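Local coordinates for protein Polyphosphate:AMP phosphotransferase (Pseudomonas aeruginosa PAO1, PDB 3CZP) that transfers phosphate from inorganic polyphosphate to AMP to make ADP, and less efficiently to GMP, using magnesium and working as a homodimer, at residues Lys20-Leu25 with Arg221-Gly226; Ile46-Ile51 with Ile105-Trp110; Ala54-Thr59 with Phe152-Ser157; Leu156-Leu161 with Val188-Val193. All blocks are in the same frame, centred on the assembly; numbering follows the deposited sequence.

Contact 1 of 4, residues Lys20-Leu25 with Arg221-Gly226; sequences KAVIEL and RALTVG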
loop_
_atom_site.group_PDB
_atom_site.type_symbol
_atom_site.label_atom_id
_atom_site.label_comp_id
_atom_site.label_asym_id
_atom_site.label_seq_id
_atom_site.Cartn_x
_atom_site.Cartn_y
_atom_site.Cartn_z
ATOM N N LYS A 20 -11.487 13.648 -38.640
ATOM C CA LYS A 20 -10.620 12.740 -39.398
ATOM C C LYS A 20 -9.341 12.309 -38.609
ATOM O O LYS A 20 -8.990 11.125 -38.521
ATOM C CB LYS A 20 -10.223 13.398 -40.709
ATOM C CG LYS A 20 -9.238 12.600 -41.509
ATOM C CD LYS A 20 -9.089 13.050 -42.916
ATOM C CE LYS A 20 -7.687 12.693 -43.413
ATOM N NZ LYS A 20 -7.490 13.018 -44.846
ATOM N N ALA A 21 -8.645 13.283 -38.063
ATOM C CA ALA A 21 -7.410 13.021 -37.318
ATOM C C ALA A 21 -7.663 12.148 -36.056
ATOM O O ALA A 21 -6.898 11.207 -35.743
ATOM C CB ALA A 21 -6.746 14.330 -36.980
ATOM N N VAL A 22 -8.735 12.464 -35.344
ATOM C CA VAL A 22 -9.088 11.719 -34.146
ATOM C C VAL A 22 -9.328 10.231 -34.379
ATOM O O VAL A 22 -9.013 9.455 -33.516
ATOM C CB VAL A 22 -10.323 12.335 -33.435
ATOM C CG1 VAL A 22 -10.858 11.424 -32.350
ATOM C CG2 VAL A 22 -9.941 13.631 -32.892
ATOM N N ILE A 23 -9.888 9.842 -35.517
ATOM C CA ILE A 23 -10.178 8.445 -35.782
ATOM C C ILE A 23 -8.888 7.671 -35.769
ATOM O O ILE A 23 -8.795 6.633 -35.136
ATOM C CB ILE A 23 -10.902 8.216 -37.176
ATOM C CG1 ILE A 23 -12.289 8.856 -37.198
ATOM C CG2 ILE A 23 -11.027 6.709 -37.511
ATOM C CD1 ILE A 23 -12.924 8.850 -38.600
ATOM N N GLU A 24 -7.881 8.228 -36.437
ATOM C CA GLU A 24 -6.563 7.614 -36.535
ATOM C C GLU A 24 -5.841 7.676 -35.183
ATOM O O GLU A 24 -5.262 6.689 -34.780
ATOM C CB GLU A 24 -5.771 8.359 -37.602
ATOM C CG GLU A 24 -4.426 7.817 -38.050
ATOM C CD GLU A 24 -3.928 8.630 -39.298
ATOM O OE1 GLU A 24 -3.621 9.836 -39.136
ATOM O OE2 GLU A 24 -3.910 8.083 -40.440
ATOM N N LEU A 25 -5.909 8.831 -34.525
ATOM C CA LEU A 25 -5.166 9.139 -33.328
ATOM C C LEU A 25 -5.606 8.216 -32.233
ATOM O O LEU A 25 -4.782 7.701 -31.526
ATOM C CB LEU A 25 -5.373 10.600 -32.867
ATOM C CG LEU A 25 -4.683 11.038 -31.536
ATOM C CD1 LEU A 25 -3.195 10.811 -31.579
ATOM C CD2 LEU A 25 -4.957 12.489 -31.254
ATOM N N ARG A 221 -6.796 22.017 -28.737
ATOM C CA ARG A 221 -6.162 21.671 -27.479
ATOM C C ARG A 221 -6.122 20.151 -27.254
ATOM O O ARG A 221 -5.089 19.614 -26.845
ATOM C CB ARG A 221 -6.817 22.425 -26.299
ATOM C CG ARG A 221 -8.129 21.844 -25.802
ATOM C CD ARG A 221 -8.780 22.783 -24.783
ATOM N NE ARG A 221 -10.079 22.295 -24.365
ATOM C CZ ARG A 221 -11.062 23.038 -23.843
ATOM N NH1 ARG A 221 -10.928 24.342 -23.668
ATOM N NH2 ARG A 221 -12.195 22.449 -23.448
ATOM N N ALA A 222 -7.230 19.449 -27.547
ATOM C CA ALA A 222 -7.278 18.001 -27.347
ATOM C C ALA A 222 -6.419 17.255 -28.312
ATOM O O ALA A 222 -5.704 16.350 -27.915
ATOM C CB ALA A 222 -8.693 17.455 -27.440
ATOM N N LEU A 223 -6.554 17.584 -29.593
ATOM C CA LEU A 223 -5.739 16.975 -30.613
ATOM C C LEU A 223 -4.250 17.203 -30.407
ATOM O O LEU A 223 -3.458 16.319 -30.681
ATOM C CB LEU A 223 -6.158 17.472 -32.005
ATOM C CG LEU A 223 -5.819 16.563 -33.197
ATOM C CD1 LEU A 223 -6.343 15.175 -33.039
ATOM C CD2 LEU A 223 -6.337 17.163 -34.514
ATOM N N THR A 224 -3.883 18.430 -30.017
ATOM C CA THR A 224 -2.473 18.783 -29.794
ATOM C C THR A 224 -1.799 17.947 -28.676
ATOM O O THR A 224 -0.738 17.293 -28.881
ATOM C CB THR A 224 -2.286 20.291 -29.619
ATOM O OG1 THR A 224 -2.693 20.925 -30.823
ATOM C CG2 THR A 224 -0.807 20.664 -29.306
ATOM N N VAL A 225 -2.472 17.884 -27.543
ATOM C CA VAL A 225 -2.062 17.041 -26.391
ATOM C C VAL A 225 -1.984 15.551 -26.778
ATOM O O VAL A 225 -0.995 14.858 -26.465
ATOM C CB VAL A 225 -3.043 17.203 -25.194
ATOM C CG1 VAL A 225 -2.812 16.084 -24.078
ATOM C CG2 VAL A 225 -2.967 18.595 -24.575
ATOM N N GLY A 226 -3.019 15.051 -27.466
ATOM C CA GLY A 226 -3.045 13.642 -27.895
ATOM C C GLY A 226 -1.926 13.286 -28.850
ATOM O O GLY A 226 -1.337 12.205 -28.755
#
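Leu223 carries this helix-helix contact. Its CG stands anti to the backbone N (chi1 -156°), which brings the two methyls across to helix segment 20-25 although the bond leaving its CA starts off alongside that helix. The branches divide the work. CD2 lies 3.8 Å from Ala21 CB, while CD1 meets two residues: Val22 CG2 at 3.9 Å and, more tightly, Leu25 CD2 at 3.5 Å. Val22 offers that methyl because its CG1 takes the position anti to N, leaving CG2 beside the backbone N. Leu25 reaches back with its own CG anti to N (chi1 177°) and crosses Leu223 obliquely, so the two leucines interlock by their branches. The same Leu25 lies against bare backbone one turn further on: its CD1 is 3.7 Å from Gly226 O, and its CD2 packs close over the bare CA side of Gly226, so Leu25 lies directly on the helix backbone. The side chains meet by apolar contacts alone, between segments that run in roughly the same direction, 32° apart, with axes 11.0 Å from each other. Around it, Val22 and Ala222 both touch Trp66 of helix 56-66, Leu25 continues onto Leu230 further along helix 218-238, and Val225 turns to Phe152 and Phe154 of strand 148-155, setting helix 218-238 between helix 15-39 and the parallel sheet.

Contact 2 of 4, residues Ile46-Ile51 with Ile105-Trp110; sequences ILINGI and IFFGNW
Strand segments 46-50 and 105-107 run parallel, their segment axes 4.8 Å apart at closest approach and 27° askew, as neighbours in the five-stranded parallel sheet of a P-loop NTPase-type domain. Phe106 straddles the pairing: its N gives a nearly straight bond to Ile46 O at 2.9 Å, and its O receives Ile48 N at 3.2 Å. Further along, a water carries the link on, donating to Ile48 O and accepting from Gly108 N.

On one face Ile46 and Ile105 lie side by side, and Ile48 CG1 presses on Ile105 CG2 at 3.5 Å. Ile48 CG2, anti to the backbone N, reaches CE1 of Phe107; the Phe107 ring also makes a cation-pi contact with Arg327 of the second subunit. On the face of Leu47 and Phe106, the Leu47 methyls divide: CD2 rests by Phe106 CB, and CD1 meets Trp110 CZ2 at 3.7 Å, the two side chains crossing at about a right angle. The indole NE1 itself is bonded to Glu139.

Next in the chain, Asn109 takes the crowded rotamer between N and carbonyl carbon (chi1 51°) and meets Asn49 tip to tip. The amides exchange two bonds with their planes 62° apart: Asn109 ND2 to Asn49 OD1 at 3.0 Å, and Asn49 ND2 to Asn109 OD1 at 3.2 Å. Asn109 ND2 also donates to Phe106 O at 3.0 Å, from above the carbonyl plane.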
loop_
_atom_site.group_PDB
_atom_site.type_symbol
_atom_site.label_atom_id
_atom_site.label_comp_id
_atom_site.label_asym_id
_atom_site.label_seq_id
_atom_site.Cartn_x
_atom_site.Cartn_y
_atom_site.Cartn_z
ATOM N N ILE A 46 1.684 11.932 -16.514
ATOM C CA ILE A 46 1.189 13.123 -17.184
ATOM C C ILE A 46 0.714 14.137 -16.141
ATOM O O ILE A 46 -0.156 13.855 -15.376
ATOM C CB ILE A 46 0.004 12.792 -18.161
ATOM C CG1 ILE A 46 0.385 11.681 -19.187
ATOM C CG2 ILE A 46 -0.533 14.053 -18.795
ATOM C CD1 ILE A 46 -0.868 11.071 -19.970
ATOM N N LEU A 47 1.376 15.294 -16.104
ATOM C CA LEU A 47 0.973 16.433 -15.256
ATOM C C LEU A 47 0.121 17.418 -16.034
ATOM O O LEU A 47 0.397 17.736 -17.191
ATOM C CB LEU A 47 2.177 17.121 -14.664
ATOM C CG LEU A 47 3.312 16.270 -14.032
ATOM C CD1 LEU A 47 4.393 17.210 -13.413
ATOM C CD2 LEU A 47 2.793 15.196 -13.088
ATOM N N ILE A 48 -0.917 17.891 -15.362
ATOM C CA ILE A 48 -1.967 18.734 -15.936
ATOM C C ILE A 48 -2.012 19.975 -15.089
ATOM O O ILE A 48 -2.237 19.870 -13.891
ATOM C CB ILE A 48 -3.390 17.996 -15.970
ATOM C CG1 ILE A 48 -3.281 16.690 -16.769
ATOM C CG2 ILE A 48 -4.486 18.922 -16.458
ATOM C CD1 ILE A 48 -2.944 16.852 -18.273
ATOM N N ASN A 49 -1.738 21.115 -15.716
ATOM C CA ASN A 49 -1.590 22.393 -15.081
ATOM C C ASN A 49 -2.019 23.534 -16.006
ATOM O O ASN A 49 -2.292 23.290 -17.179
ATOM C CB ASN A 49 -0.114 22.583 -14.751
ATOM C CG ASN A 49 0.384 21.663 -13.589
ATOM O OD1 ASN A 49 1.078 20.670 -13.843
ATOM N ND2 ASN A 49 0.047 22.019 -12.333
ATOM N N GLY A 50 -2.120 24.751 -15.461
ATOM C CA GLY A 50 -2.461 25.911 -16.226
ATOM C C GLY A 50 -3.621 26.759 -15.743
ATOM O O GLY A 50 -3.972 26.749 -14.576
ATOM N N ILE A 51 -4.192 27.495 -16.674
ATOM C CA ILE A 51 -5.188 28.522 -16.342
ATOM C C ILE A 51 -6.543 27.837 -16.177
ATOM O O ILE A 51 -6.864 26.899 -16.915
ATOM C CB ILE A 51 -5.248 29.645 -17.430
ATOM C CG1 ILE A 51 -3.864 30.249 -17.623
ATOM C CG2 ILE A 51 -6.250 30.738 -17.060
ATOM C CD1 ILE A 51 -3.252 30.830 -16.312
ATOM N N ILE A 105 -2.259 10.128 -14.308
ATOM C CA ILE A 105 -2.462 11.542 -14.694
ATOM C C ILE A 105 -2.757 12.352 -13.405
ATOM O O ILE A 105 -3.677 12.026 -12.656
ATOM C CB ILE A 105 -3.652 11.727 -15.667
ATOM C CG1 ILE A 105 -3.487 10.844 -16.925
ATOM C CG2 ILE A 105 -3.859 13.294 -15.956
ATOM C CD1 ILE A 105 -4.593 11.004 -17.967
ATOM N N PHE A 106 -1.912 13.336 -13.140
ATOM C CA PHE A 106 -1.898 14.092 -11.896
ATOM C C PHE A 106 -2.387 15.516 -12.088
ATOM O O PHE A 106 -1.685 16.366 -12.639
ATOM C CB PHE A 106 -0.467 14.164 -11.338
ATOM C CG PHE A 106 0.104 12.821 -10.894
ATOM C CD1 PHE A 106 -0.632 11.650 -10.938
ATOM C CD2 PHE A 106 1.393 12.749 -10.398
ATOM C CE1 PHE A 106 -0.049 10.412 -10.504
ATOM C CE2 PHE A 106 1.938 11.530 -9.942
ATOM C CZ PHE A 106 1.214 10.398 -9.987
ATOM N N PHE A 107 -3.540 15.786 -11.506
ATOM C CA PHE A 107 -3.987 17.121 -11.267
ATOM C C PHE A 107 -3.454 17.519 -9.865
ATOM O O PHE A 107 -2.977 16.665 -9.055
ATOM C CB PHE A 107 -5.521 17.207 -11.187
ATOM C CG PHE A 107 -6.275 16.990 -12.499
ATOM C CD1 PHE A 107 -6.708 18.063 -13.257
ATOM C CD2 PHE A 107 -6.691 15.733 -12.861
ATOM C CE1 PHE A 107 -7.445 17.853 -14.441
ATOM C CE2 PHE A 107 -7.430 15.521 -14.008
ATOM C CZ PHE A 107 -7.818 16.606 -14.800
ATOM N N GLY A 108 -3.572 18.789 -9.539
ATOM C CA GLY A 108 -3.184 19.272 -8.183
ATOM C C GLY A 108 -1.831 18.736 -7.747
ATOM O O GLY A 108 -1.672 18.317 -6.581
ATOM N N ASN A 109 -0.850 18.748 -8.658
ATOM C CA ASN A 109 0.393 18.058 -8.421
ATOM C C ASN A 109 1.336 19.048 -7.661
ATOM O O ASN A 109 0.887 20.040 -7.107
ATOM C CB ASN A 109 0.938 17.563 -9.768
ATOM C CG ASN A 109 0.979 18.678 -10.807
ATOM O OD1 ASN A 109 1.542 19.759 -10.562
ATOM N ND2 ASN A 109 0.353 18.451 -11.917
ATOM N N TRP A 110 2.620 18.794 -7.661
ATOM C CA TRP A 110 3.560 19.664 -6.951
ATOM C C TRP A 110 3.583 21.132 -7.491
ATOM O O TRP A 110 3.688 22.063 -6.729
ATOM C CB TRP A 110 4.934 18.989 -6.935
ATOM C CG TRP A 110 5.372 18.303 -8.177
ATOM C CD1 TRP A 110 6.121 18.832 -9.158
ATOM C CD2 TRP A 110 5.087 16.941 -8.569
ATOM N NE1 TRP A 110 6.362 17.900 -10.119
ATOM C CE2 TRP A 110 5.728 16.731 -9.799
ATOM C CE3 TRP A 110 4.356 15.883 -8.000
ATOM C CZ2 TRP A 110 5.701 15.495 -10.455
ATOM C CZ3 TRP A 110 4.296 14.668 -8.675
ATOM C CH2 TRP A 110 4.960 14.496 -9.889
HETATM O O HOH W 1 -3.859 20.713 -11.936
#

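Contact 3 of 4, residues Ala54-Thr59 with Phe152-Ser157; sequences AGKGET and FWFHLS
The turn leading into helix 56-66, which follows the first strand of the domain, closes here on the end of strand 148-155. Phe154 is the hub. With CG beside its backbone N (chi1 -69°), it lays one face of its ring against the start of the helix: Lys56 CA sits over the ring centre, 4.1 Å from the centroid and 6° off the normal, a CH-pi contact. Lys56 CG continues along the phenylalanine, 3.8 Å from Phe154 CB, before the lysine chain bends at chi3 and takes NZ away to a hydrogen bond with Gly50 O, at the end of strand 44-50. This glycine-rich turn, with Gly55, Lys56 and Gly57 in succession, is consistent with the P-loop position of the NTPase fold. The N-terminal domain to which it belongs seems to be catalytically inactive. Gly55 occupies the N-cap position with backbone angles (phi 90°) that suit glycine. Its O is gripped twice, by Thr59 N at 2.9 Å and by Thr59 OG1 at 2.6 Å, the hydroxyl lying in the carbonyl plane. That grip fixes the threonine's rotation and brings OG1 to 3.5 Å from Phe154 CE1. Ala54 fills the other end, its CB 3.5 Å from Phe154 O and 3.9 Å from Leu156 CG. Ala54 O, buried near Phe154 CD1, finds no polar partner in the model. Arg221 of helix 218-238 packs against Glu58 and Thr59, and Phe152 also meets that helix through Val225.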
loop_
_atom_site.group_PDB
_atom_site.type_symbol
_atom_site.label_atom_id
_atom_site.label_comp_id
_atom_site.label_asym_id
_atom_site.label_seq_id
_atom_site.Cartn_x
_atom_site.Cartn_y
_atom_site.Cartn_z
ATOM N N ALA A 54 -9.157 26.610 -19.126
ATOM C CA ALA A 54 -8.363 26.337 -20.310
ATOM C C ALA A 54 -8.503 24.905 -20.796
ATOM O O ALA A 54 -7.776 24.487 -21.708
ATOM C CB ALA A 54 -6.890 26.692 -20.052
ATOM N N GLY A 55 -9.430 24.142 -20.205
ATOM C CA GLY A 55 -9.771 22.837 -20.712
ATOM C C GLY A 55 -8.986 21.668 -20.164
ATOM O O GLY A 55 -8.881 20.613 -20.829
ATOM N N LYS A 56 -8.423 21.851 -18.965
ATOM C CA LYS A 56 -7.653 20.804 -18.279
ATOM C C LYS A 56 -8.467 19.516 -18.062
ATOM O O LYS A 56 -8.066 18.436 -18.492
ATOM C CB LYS A 56 -7.109 21.332 -16.925
ATOM C CG LYS A 56 -6.153 22.516 -17.064
ATOM C CD LYS A 56 -5.472 23.000 -15.689
ATOM C CE LYS A 56 -6.360 23.911 -14.847
ATOM N NZ LYS A 56 -5.679 24.289 -13.524
ATOM N N GLY A 57 -9.574 19.648 -17.358
ATOM C CA GLY A 57 -10.406 18.533 -16.999
ATOM C C GLY A 57 -11.134 17.981 -18.179
ATOM O O GLY A 57 -11.171 16.784 -18.372
ATOM N N GLU A 58 -11.687 18.855 -18.999
ATOM C CA GLU A 58 -12.281 18.431 -20.279
ATOM C C GLU A 58 -11.326 17.570 -21.124
ATOM O O GLU A 58 -11.710 16.536 -21.709
ATOM C CB GLU A 58 -12.661 19.654 -21.091
ATOM C CG GLU A 58 -13.837 20.421 -20.485
ATOM C CD GLU A 58 -13.410 21.595 -19.540
ATOM O OE1 GLU A 58 -12.265 21.618 -18.964
ATOM O OE2 GLU A 58 -14.273 22.502 -19.378
ATOM N N THR A 59 -10.088 18.013 -21.209
ATOM C CA THR A 59 -9.117 17.279 -22.034
ATOM C C THR A 59 -8.770 15.918 -21.460
ATOM O O THR A 59 -8.703 14.903 -22.217
ATOM C CB THR A 59 -7.823 18.112 -22.300
ATOM O OG1 THR A 59 -8.187 19.298 -23.018
ATOM C CG2 THR A 59 -6.860 17.273 -23.186
ATOM N N PHE A 152 1.845 19.336 -19.199
ATOM C CA PHE A 152 1.046 20.159 -20.052
ATOM C C PHE A 152 0.555 21.329 -19.268
ATOM O O PHE A 152 -0.046 21.183 -18.184
ATOM C CB PHE A 152 -0.133 19.396 -20.686
ATOM C CG PHE A 152 0.265 18.323 -21.619
ATOM C CD1 PHE A 152 0.643 18.597 -22.925
ATOM C CD2 PHE A 152 0.225 16.993 -21.209
ATOM C CE1 PHE A 152 0.998 17.553 -23.776
ATOM C CE2 PHE A 152 0.537 15.953 -22.076
ATOM C CZ PHE A 152 0.939 16.222 -23.322
ATOM N N TRP A 153 0.802 22.494 -19.837
ATOM C CA TRP A 153 0.266 23.744 -19.361
ATOM C C TRP A 153 -0.786 24.262 -20.343
ATOM O O TRP A 153 -0.471 24.700 -21.439
ATOM C CB TRP A 153 1.402 24.774 -19.202
ATOM C CG TRP A 153 0.915 26.165 -18.789
ATOM C CD1 TRP A 153 0.295 27.067 -19.567
ATOM C CD2 TRP A 153 1.032 26.759 -17.505
ATOM N NE1 TRP A 153 -0.032 28.188 -18.844
ATOM C CE2 TRP A 153 0.431 28.021 -17.571
ATOM C CE3 TRP A 153 1.575 26.340 -16.292
ATOM C CZ2 TRP A 153 0.419 28.885 -16.500
ATOM C CZ3 TRP A 153 1.529 27.209 -15.213
ATOM C CH2 TRP A 153 0.969 28.442 -15.325
ATOM N N PHE A 154 -2.038 24.196 -19.917
ATOM C CA PHE A 154 -3.188 24.675 -20.647
ATOM C C PHE A 154 -3.324 26.178 -20.446
ATOM O O PHE A 154 -3.471 26.648 -19.295
ATOM C CB PHE A 154 -4.451 23.958 -20.148
ATOM C CG PHE A 154 -4.492 22.498 -20.527
ATOM C CD1 PHE A 154 -5.243 22.062 -21.610
ATOM C CD2 PHE A 154 -3.700 21.565 -19.858
ATOM C CE1 PHE A 154 -5.220 20.733 -21.998
ATOM C CE2 PHE A 154 -3.721 20.208 -20.226
ATOM C CZ PHE A 154 -4.465 19.807 -21.280
ATOM N N HIS A 155 -3.244 26.933 -21.539
ATOM C CA HIS A 155 -3.144 28.371 -21.452
ATOM C C HIS A 155 -4.362 29.119 -21.988
ATOM O O HIS A 155 -4.937 28.730 -22.991
ATOM C CB HIS A 155 -1.950 28.863 -22.259
ATOM C CG HIS A 155 -1.581 30.262 -21.932
ATOM N ND1 HIS A 155 -1.274 30.665 -20.650
ATOM C CD2 HIS A 155 -1.518 31.373 -22.703
ATOM C CE1 HIS A 155 -0.999 31.955 -20.655
ATOM N NE2 HIS A 155 -1.151 32.407 -21.888
ATOM N N LEU A 156 -4.668 30.257 -21.349
ATOM C CA LEU A 156 -5.486 31.291 -21.949
ATOM C C LEU A 156 -4.803 32.591 -21.656
ATOM O O LEU A 156 -4.116 32.731 -20.652
ATOM C CB LEU A 156 -6.905 31.321 -21.368
ATOM C CG LEU A 156 -7.879 30.142 -21.531
ATOM C CD1 LEU A 156 -9.123 30.373 -20.631
ATOM C CD2 LEU A 156 -8.242 29.913 -23.004
ATOM N N SER A 157 -4.977 33.547 -22.551
ATOM C CA SER A 157 -4.550 34.907 -22.285
ATOM C C SER A 157 -5.560 35.567 -21.377
ATOM O O SER A 157 -6.671 35.093 -21.164
ATOM C CB SER A 157 -4.337 35.723 -23.570
ATOM O OG SER A 157 -5.562 35.949 -24.214
#

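Contact 4 of 4, residues Leu156-Leu161 with Val188-Val193; sequences LSKKQL and VYDRFV
Lys158 NZ is held by two partners: a salt bridge to Asp190 OD1 at 2.7 Å, which meets the carboxylate from above its plane, and a hydrogen bond with Ser186 OG. To get there Lys158 crosses the Tyr189 ring obliquely with CB near CE2, runs on extended, and bends only at chi4 (78°). The second grip is on Leu156 O, to which Tyr189 OH donates a short bond of 2.6 Å, in the carbonyl plane and on a lone pair. Tyr189 holds CG anti to its backbone N (chi1 -179°) and sends its ring from helix 186-203 to the turn that opens helix 158-163. The ring is held from both faces. Lys158 CA lies 3.8 Å above one, shifted toward the rim, and Val193 CG1, a turn further along the tyrosine's own helix, covers the opposite one. Leu161 slides past in the reverse direction, its CD2 3.7 Å from Tyr189 CD1. At the start of helix 158-163, Ser157 and Gln160 form a capping box: Ser157 N gives a straight bond to Gln160 OE1 at 2.9 Å, and Gln160 N returns a weak one to Ser157 OG. Gln160 NE2 in turn reaches Glu214. The last carbonyl before the N-cap is thus tied to a neighbouring helix by a neutral bond inside, while the ion pair lies in a more exposed setting, where solvent would probably weaken its pull.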
loop_
_atom_site.group_PDB
_atom_site.type_symbol
_atom_site.label_atom_id
_atom_site.label_comp_id
_atom_site.label_asym_id
_atom_site.label_seq_id
_atom_site.Cartn_x
_atom_site.Cartn_y
_atom_site.Cartn_z
ATOM N N LEU A 156 -4.668 30.257 -21.349
ATOM C CA LEU A 156 -5.486 31.291 -21.949
ATOM C C LEU A 156 -4.803 32.591 -21.656
ATOM O O LEU A 156 -4.116 32.731 -20.652
ATOM C CB LEU A 156 -6.905 31.321 -21.368
ATOM C CG LEU A 156 -7.879 30.142 -21.531
ATOM C CD1 LEU A 156 -9.123 30.373 -20.631
ATOM C CD2 LEU A 156 -8.242 29.913 -23.004
ATOM N N SER A 157 -4.977 33.547 -22.551
ATOM C CA SER A 157 -4.550 34.907 -22.285
ATOM C C SER A 157 -5.560 35.567 -21.377
ATOM O O SER A 157 -6.671 35.093 -21.164
ATOM C CB SER A 157 -4.337 35.723 -23.570
ATOM O OG SER A 157 -5.562 35.949 -24.214
ATOM N N LYS A 158 -5.136 36.700 -20.850
ATOM C CA LYS A 158 -5.967 37.454 -19.934
ATOM C C LYS A 158 -7.316 37.760 -20.562
ATOM O O LYS A 158 -8.343 37.528 -19.937
ATOM C CB LYS A 158 -5.247 38.725 -19.537
ATOM C CG LYS A 158 -5.833 39.422 -18.338
ATOM C CD LYS A 158 -4.895 40.489 -17.910
ATOM C CE LYS A 158 -5.410 41.294 -16.699
ATOM N NZ LYS A 158 -5.241 40.603 -15.392
ATOM N N LYS A 159 -7.272 38.259 -21.804
ATOM C CA LYS A 159 -8.440 38.582 -22.642
ATOM C C LYS A 159 -9.331 37.373 -22.888
ATOM O O LYS A 159 -10.554 37.485 -22.879
ATOM C CB LYS A 159 -7.985 39.123 -24.008
ATOM C CG LYS A 159 -8.090 40.613 -24.160
ATOM C CD LYS A 159 -7.803 41.079 -25.607
ATOM C CE LYS A 159 -7.155 42.486 -25.637
ATOM N NZ LYS A 159 -7.594 43.336 -24.494
ATOM N N GLN A 160 -8.701 36.222 -23.123
ATOM C CA GLN A 160 -9.433 34.969 -23.373
ATOM C C GLN A 160 -10.072 34.504 -22.066
ATOM O O GLN A 160 -11.242 34.201 -22.040
ATOM C CB GLN A 160 -8.505 33.885 -23.938
ATOM C CG GLN A 160 -8.170 34.012 -25.450
ATOM C CD GLN A 160 -7.007 33.113 -25.883
ATOM O OE1 GLN A 160 -6.171 32.713 -25.081
ATOM N NE2 GLN A 160 -6.967 32.794 -27.157
ATOM N N LEU A 161 -9.307 34.477 -20.968
ATOM C CA LEU A 161 -9.896 34.226 -19.634
ATOM C C LEU A 161 -11.089 35.147 -19.349
ATOM O O LEU A 161 -12.143 34.696 -18.943
ATOM C CB LEU A 161 -8.849 34.380 -18.531
ATOM C CG LEU A 161 -9.399 34.148 -17.117
ATOM C CD1 LEU A 161 -9.705 32.668 -16.897
ATOM C CD2 LEU A 161 -8.446 34.671 -16.056
ATOM N N VAL A 188 -4.880 37.911 -9.741
ATOM C CA VAL A 188 -4.685 36.457 -9.674
ATOM C C VAL A 188 -4.008 36.000 -10.962
ATOM O O VAL A 188 -2.873 35.552 -10.895
ATOM C CB VAL A 188 -6.000 35.676 -9.397
ATOM C CG1 VAL A 188 -5.814 34.198 -9.583
ATOM C CG2 VAL A 188 -6.499 35.967 -7.975
ATOM N N TYR A 189 -4.653 36.183 -12.117
ATOM C CA TYR A 189 -4.044 35.792 -13.428
ATOM C C TYR A 189 -2.593 36.341 -13.620
ATOM O O TYR A 189 -1.635 35.620 -13.932
ATOM C CB TYR A 189 -4.959 36.260 -14.596
ATOM C CG TYR A 189 -4.416 35.868 -15.955
ATOM C CD1 TYR A 189 -4.763 34.665 -16.539
ATOM C CD2 TYR A 189 -3.502 36.666 -16.624
ATOM C CE1 TYR A 189 -4.214 34.265 -17.786
ATOM C CE2 TYR A 189 -2.973 36.286 -17.851
ATOM C CZ TYR A 189 -3.339 35.084 -18.422
ATOM O OH TYR A 189 -2.799 34.705 -19.620
ATOM N N ASP A 190 -2.441 37.646 -13.418
ATOM C CA ASP A 190 -1.151 38.283 -13.635
ATOM C C ASP A 190 -0.059 37.619 -12.798
ATOM O O ASP A 190 1.044 37.402 -13.289
ATOM C CB ASP A 190 -1.232 39.783 -13.326
ATOM C CG ASP A 190 -2.099 40.543 -14.331
ATOM O OD1 ASP A 190 -2.639 39.933 -15.286
ATOM O OD2 ASP A 190 -2.279 41.756 -14.135
ATOM N N ARG A 191 -0.352 37.289 -11.557
ATOM C CA ARG A 191 0.679 36.705 -10.703
ATOM C C ARG A 191 0.909 35.265 -10.998
ATOM O O ARG A 191 2.046 34.812 -10.987
ATOM C CB ARG A 191 0.373 36.904 -9.209
ATOM C CG ARG A 191 0.294 38.366 -8.856
ATOM C CD ARG A 191 -0.047 38.567 -7.395
ATOM N NE ARG A 191 1.008 37.979 -6.575
ATOM C CZ ARG A 191 0.852 37.494 -5.350
ATOM N NH1 ARG A 191 1.905 36.981 -4.688
ATOM N NH2 ARG A 191 -0.364 37.516 -4.800
ATOM N N PHE A 192 -0.170 34.537 -11.284
ATOM C CA PHE A 192 -0.079 33.157 -11.656
ATOM C C PHE A 192 0.837 32.935 -12.876
ATOM O O PHE A 192 1.664 31.980 -12.900
ATOM C CB PHE A 192 -1.456 32.634 -11.993
ATOM C CG PHE A 192 -1.547 31.152 -11.960
ATOM C CD1 PHE A 192 -1.681 30.497 -10.749
ATOM C CD2 PHE A 192 -1.463 30.404 -13.151
ATOM C CE1 PHE A 192 -1.769 29.128 -10.715
ATOM C CE2 PHE A 192 -1.554 29.049 -13.132
ATOM C CZ PHE A 192 -1.717 28.389 -11.911
ATOM N N VAL A 193 0.668 33.789 -13.877
ATOM C CA VAL A 193 1.425 33.640 -15.104
ATOM C C VAL A 193 2.851 34.142 -14.910
ATOM O O VAL A 193 3.756 33.628 -15.541
ATOM C CB VAL A 193 0.766 34.277 -16.354
ATOM C CG1 VAL A 193 -0.498 33.442 -16.817
ATOM C CG2 VAL A 193 0.479 35.755 -16.154
#

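All four contacts belong to the N-terminal PPK2 domain, the one that seems inactive and may serve dimerisation. Contact 1 joins the domain's first and last long helices, and the other three are nested in the chain it closes. Contacts 2 and 3 alternate along the sequence and share the parallel sheet, their centres 10 Å apart, with strands 44-50 and 148-155 adjacent; Ile51 N lies 2.8 Å from Phe154 O between them. Contact 4 shares Leu156 and Ser157 with contact 3, their centres 12 Å apart. Phe192 of contact 4 reaches Gly50 and Trp153, so contacts 2, 3 and 4 meet around the strand ends, with contact 1 joined through Arg221 to the turn of contact 3.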